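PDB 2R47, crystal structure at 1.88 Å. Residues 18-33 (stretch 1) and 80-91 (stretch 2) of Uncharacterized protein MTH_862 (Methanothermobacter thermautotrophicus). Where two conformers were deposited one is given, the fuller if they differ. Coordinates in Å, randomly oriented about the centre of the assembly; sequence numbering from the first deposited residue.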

# COMPACT_ATOMS: atom_id res chain seq x y z
N VAL A 18 4.71 14.84 1.62
CA VAL A 18 3.73 15.86 1.18
C VAL A 18 2.36 15.62 1.82
O VAL A 18 1.61 16.56 2.06
N PHE A 19 2.04 14.36 2.12
CA PHE A 19 0.81 14.07 2.86
C PHE A 19 0.94 14.60 4.30
O PHE A 19 0.04 15.31 4.80
N ARG A 20 2.06 14.29 4.96
CA ARG A 20 2.26 14.80 6.32
C ARG A 20 2.11 16.31 6.38
O ARG A 20 1.52 16.82 7.31
N GLU A 21 2.64 17.00 5.37
CA GLU A 21 2.55 18.46 5.27
C GLU A 21 1.11 18.90 5.08
O GLU A 21 0.66 19.85 5.75
N ALA A 22 0.39 18.21 4.18
CA ALA A 22 -1.01 18.53 3.87
C ALA A 22 -1.90 18.42 5.13
O ALA A 22 -2.77 19.23 5.32
N VAL A 23 -1.66 17.44 6.00
CA VAL A 23 -2.51 17.24 7.20
C VAL A 23 -1.87 17.69 8.53
O VAL A 23 -2.29 17.27 9.61
N LYS A 24 -0.91 18.59 8.45
CA LYS A 24 -0.13 18.94 9.63
C LYS A 24 -0.96 19.42 10.80
O LYS A 24 -0.60 19.16 11.94
N ASP A 25 -2.04 20.14 10.52
CA ASP A 25 -2.85 20.74 11.58
C ASP A 25 -4.04 19.90 12.00
O ASP A 25 -4.82 20.32 12.87
N ALA A 26 -4.19 18.72 11.41
CA ALA A 26 -5.34 17.84 11.65
C ALA A 26 -5.18 17.02 12.91
O ALA A 26 -4.08 16.63 13.26
N GLU A 27 -6.30 16.69 13.55
CA GLU A 27 -6.32 15.80 14.70
C GLU A 27 -6.77 14.39 14.29
O GLU A 27 -6.31 13.40 14.84
N ARG A 28 -7.76 14.32 13.38
CA ARG A 28 -8.46 13.08 13.09
C ARG A 28 -8.61 13.02 11.58
O ARG A 28 -9.19 13.93 10.98
N ILE A 29 -8.07 11.95 11.00
CA ILE A 29 -8.15 11.74 9.56
C ILE A 29 -8.97 10.49 9.26
O ILE A 29 -8.85 9.48 9.93
N GLY A 30 -9.81 10.59 8.24
CA GLY A 30 -10.64 9.48 7.78
C GLY A 30 -10.18 9.18 6.38
O GLY A 30 -9.99 10.11 5.61
N PHE A 31 -9.94 7.91 6.07
CA PHE A 31 -9.59 7.50 4.68
C PHE A 31 -10.75 6.67 4.19
O PHE A 31 -11.07 5.70 4.85
N ALA A 32 -11.36 7.05 3.06
CA ALA A 32 -12.51 6.31 2.51
C ALA A 32 -12.08 5.69 1.20
O ALA A 32 -11.58 6.37 0.30
N GLY A 33 -12.27 4.39 1.08
CA GLY A 33 -11.92 3.75 -0.19
C GLY A 33 -12.50 2.36 -0.34
O GLY A 33 -13.11 1.80 0.57
N ILE A 80 -14.98 -0.61 15.48
CA ILE A 80 -15.86 0.32 14.77
C ILE A 80 -15.81 1.69 15.46
O ILE A 80 -15.86 1.78 16.70
N SER A 81 -15.75 2.76 14.67
CA SER A 81 -15.47 4.10 15.18
C SER A 81 -15.97 5.17 14.22
O SER A 81 -15.17 5.74 13.49
N PRO A 82 -17.30 5.42 14.18
CA PRO A 82 -17.85 6.36 13.21
C PRO A 82 -17.79 7.80 13.77
O PRO A 82 -18.80 8.47 13.89
N GLY A 83 -16.60 8.23 14.14
CA GLY A 83 -16.41 9.61 14.56
C GLY A 83 -16.10 10.45 13.34
O GLY A 83 -15.35 10.04 12.44
N ASN A 84 -16.62 11.66 13.30
CA ASN A 84 -16.27 12.47 12.16
C ASN A 84 -14.81 12.94 12.26
O ASN A 84 -14.13 12.76 13.30
N VAL A 85 -14.33 13.50 11.16
CA VAL A 85 -12.91 13.76 11.04
C VAL A 85 -12.70 15.17 10.62
O VAL A 85 -13.61 15.79 10.06
N ASP A 86 -11.52 15.73 10.88
CA ASP A 86 -11.26 17.08 10.38
C ASP A 86 -10.53 17.09 9.03
O ASP A 86 -10.43 18.12 8.40
N VAL A 87 -10.06 15.92 8.58
CA VAL A 87 -9.65 15.78 7.16
C VAL A 87 -10.25 14.47 6.66
O VAL A 87 -10.04 13.40 7.27
N LEU A 88 -10.98 14.54 5.55
CA LEU A 88 -11.50 13.34 4.95
C LEU A 88 -10.72 13.11 3.67
O LEU A 88 -10.73 13.96 2.80
N VAL A 89 -10.07 11.95 3.55
CA VAL A 89 -9.26 11.64 2.40
C VAL A 89 -10.01 10.59 1.57
O VAL A 89 -10.20 9.42 2.00
N LEU A 90 -10.44 10.99 0.38
CA LEU A 90 -11.06 10.04 -0.56
C LEU A 90 -9.93 9.36 -1.35
O LEU A 90 -9.03 10.04 -1.89
N LEU A 91 -10.01 8.04 -1.44
CA LEU A 91 -9.04 7.24 -2.20
C LEU A 91 -9.53 7.01 -3.61
O LEU A 91 -10.76 6.95 -3.86

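The most unusual feature of this contact is the side chain of Arg 28, which lies extended (chi1 to chi3 all t) beside the loop before the second strand and meets three backbone carbonyls near the plane of its guanidinium. NH2 donates to Gly 83 O at 2.9 Å, while the bonds from NE to Asn 84 O (2.7 Å) and from NH2 to Ser 81 O (3.2 Å) are weak. A flat cation with several N-H donors suits such a cluster of acceptors. Water 1 accepts from Arg 28 NH1 at 2.5 Å and has a weak bond to Ser 81 OG at 3.3 Å. Gly 83 leaves room here: a CB would lie 2.6 Å from Arg 28 NH2.

Asp 86, chi1 p, turns its carboxylate to the other stretch, where OD2 accepts from Glu 27 N (3.0 Å) and Arg 28 N (3.2 Å).

Beyond this, parallel strands pair and their side chains alternate. On one face Val 87 and Val 89, both t, meet Ile 29 and Phe 31, both m; Ile 29 CG2 lies 3.6 Å from Val 89 CG2. Phe 19, t, adds its ring edge, CE1 reaching Val 89 CG2 at 3.9 Å. On the other face, small Ala 32 places CB 4.1 Å from Leu 90 CD2, and at Gly 30 a CB would sit tightly, 3.0 Å from Val 85 CG1.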

# COMPACT_ATOMS: atom_id res chain seq x y z
CB VAL A 18 3.61 15.99 -0.36
CG1 VAL A 18 4.97 16.37 -0.96
CG2 VAL A 18 3.05 14.70 -1.00
CB PHE A 19 0.49 12.54 2.86
CG PHE A 19 -0.83 12.22 3.56
CD1 PHE A 19 -2.05 12.57 2.97
CD2 PHE A 19 -0.82 11.66 4.84
CE1 PHE A 19 -3.28 12.32 3.65
CE2 PHE A 19 -2.03 11.43 5.51
CZ PHE A 19 -3.24 11.72 4.90
CB ARG A 20 3.66 14.47 6.82
CG ARG A 20 3.82 13.01 7.14
CD ARG A 20 5.07 12.76 8.05
NE ARG A 20 5.47 11.37 7.87
CZ ARG A 20 6.38 10.96 6.98
NH1 ARG A 20 7.07 11.83 6.25
NH2 ARG A 20 6.62 9.64 6.87
CB GLU A 21 3.37 18.93 4.08
CG GLU A 21 4.85 18.83 4.29
CD GLU A 21 5.64 19.15 3.03
OE1 GLU A 21 5.06 19.35 1.93
OE2 GLU A 21 6.87 19.19 3.15
CB ALA A 22 -1.54 17.64 2.72
CB VAL A 23 -2.97 15.76 7.32
CG1 VAL A 23 -3.79 15.40 6.05
CG2 VAL A 23 -1.77 14.81 7.49
CB LYS A 24 0.92 19.99 9.30
CG LYS A 24 0.41 21.25 8.62
CD LYS A 24 1.62 22.12 8.15
CE LYS A 24 1.27 23.61 8.04
NZ LYS A 24 2.27 24.42 7.18
CB ASP A 25 -3.33 22.14 11.15
CG ASP A 25 -2.17 23.15 11.06
OD1 ASP A 25 -1.26 23.10 11.91
OD2 ASP A 25 -2.17 23.97 10.12
CB ALA A 26 -5.57 16.87 10.46
CB GLU A 27 -7.32 16.30 15.76
CG GLU A 27 -6.99 17.60 16.46
CD GLU A 27 -8.02 18.01 17.57
OE1 GLU A 27 -9.18 17.46 17.67
OE2 GLU A 27 -7.63 18.90 18.36
CB ARG A 28 -9.83 13.05 13.78
CG ARG A 28 -10.61 11.74 13.62
CD ARG A 28 -11.79 11.58 14.61
NE ARG A 28 -12.75 10.56 14.15
CZ ARG A 28 -12.72 9.29 14.52
NH1 ARG A 28 -11.78 8.87 15.37
NH2 ARG A 28 -13.63 8.45 14.09
CB ILE A 29 -6.75 11.61 8.93
CG1 ILE A 29 -5.93 12.87 9.22
CG2 ILE A 29 -6.85 11.38 7.39
CD1 ILE A 29 -4.48 12.76 8.78
CB PHE A 31 -8.32 6.61 4.70
CG PHE A 31 -7.08 7.34 5.19
CD1 PHE A 31 -6.22 7.94 4.29
CD2 PHE A 31 -6.75 7.35 6.56
CE1 PHE A 31 -5.04 8.58 4.72
CE2 PHE A 31 -5.57 8.00 7.01
CZ PHE A 31 -4.73 8.62 6.08
CB ALA A 32 -13.68 7.26 2.28
CB ILE A 80 -17.34 -0.21 14.74
CG1 ILE A 80 -17.48 -1.48 13.88
CG2 ILE A 80 -18.32 0.88 14.29
CD1 ILE A 80 -17.43 -1.27 12.40
CB SER A 81 -13.96 4.26 15.50
OG SER A 81 -13.69 5.51 16.15
CB PRO A 82 -19.30 5.86 13.05
CG PRO A 82 -19.68 5.35 14.42
CD PRO A 82 -18.36 4.81 15.01
CB ASN A 84 -17.32 13.56 11.86
CG ASN A 84 -17.38 14.59 12.89
OD1 ASN A 84 -18.28 15.44 12.86
ND2 ASN A 84 -16.47 14.54 13.82
CB VAL A 85 -12.26 12.79 9.99
CG1 VAL A 85 -12.48 11.33 10.42
CG2 VAL A 85 -12.92 12.98 8.61
CB ASP A 86 -10.62 17.98 11.46
CG ASP A 86 -9.35 17.39 12.01
OD1 ASP A 86 -8.46 17.12 11.20
OD2 ASP A 86 -9.23 17.20 13.24
CB VAL A 87 -8.11 15.69 6.93
CG1 VAL A 87 -7.78 15.49 5.41
CG2 VAL A 87 -7.41 16.96 7.43
CB LEU A 88 -13.00 13.46 4.67
CG LEU A 88 -13.67 12.25 3.99
CD1 LEU A 88 -13.46 10.89 4.68
CD2 LEU A 88 -15.18 12.57 3.77
CB VAL A 89 -7.82 11.10 2.82
CG1 VAL A 89 -6.97 10.80 1.54
CG2 VAL A 89 -7.12 12.08 3.84
CB LEU A 90 -11.97 10.78 -1.55
CG LEU A 90 -13.07 11.63 -0.87
CD1 LEU A 90 -13.98 12.31 -2.03
CD2 LEU A 90 -13.87 10.81 0.14
CB LEU A 91 -8.73 5.93 -1.42
CG LEU A 91 -8.16 6.27 -0.02
CD1 LEU A 91 -8.00 4.96 0.80
CD2 LEU A 91 -6.80 6.97 -0.07
O HOH W 1 -10.69 6.91 16.47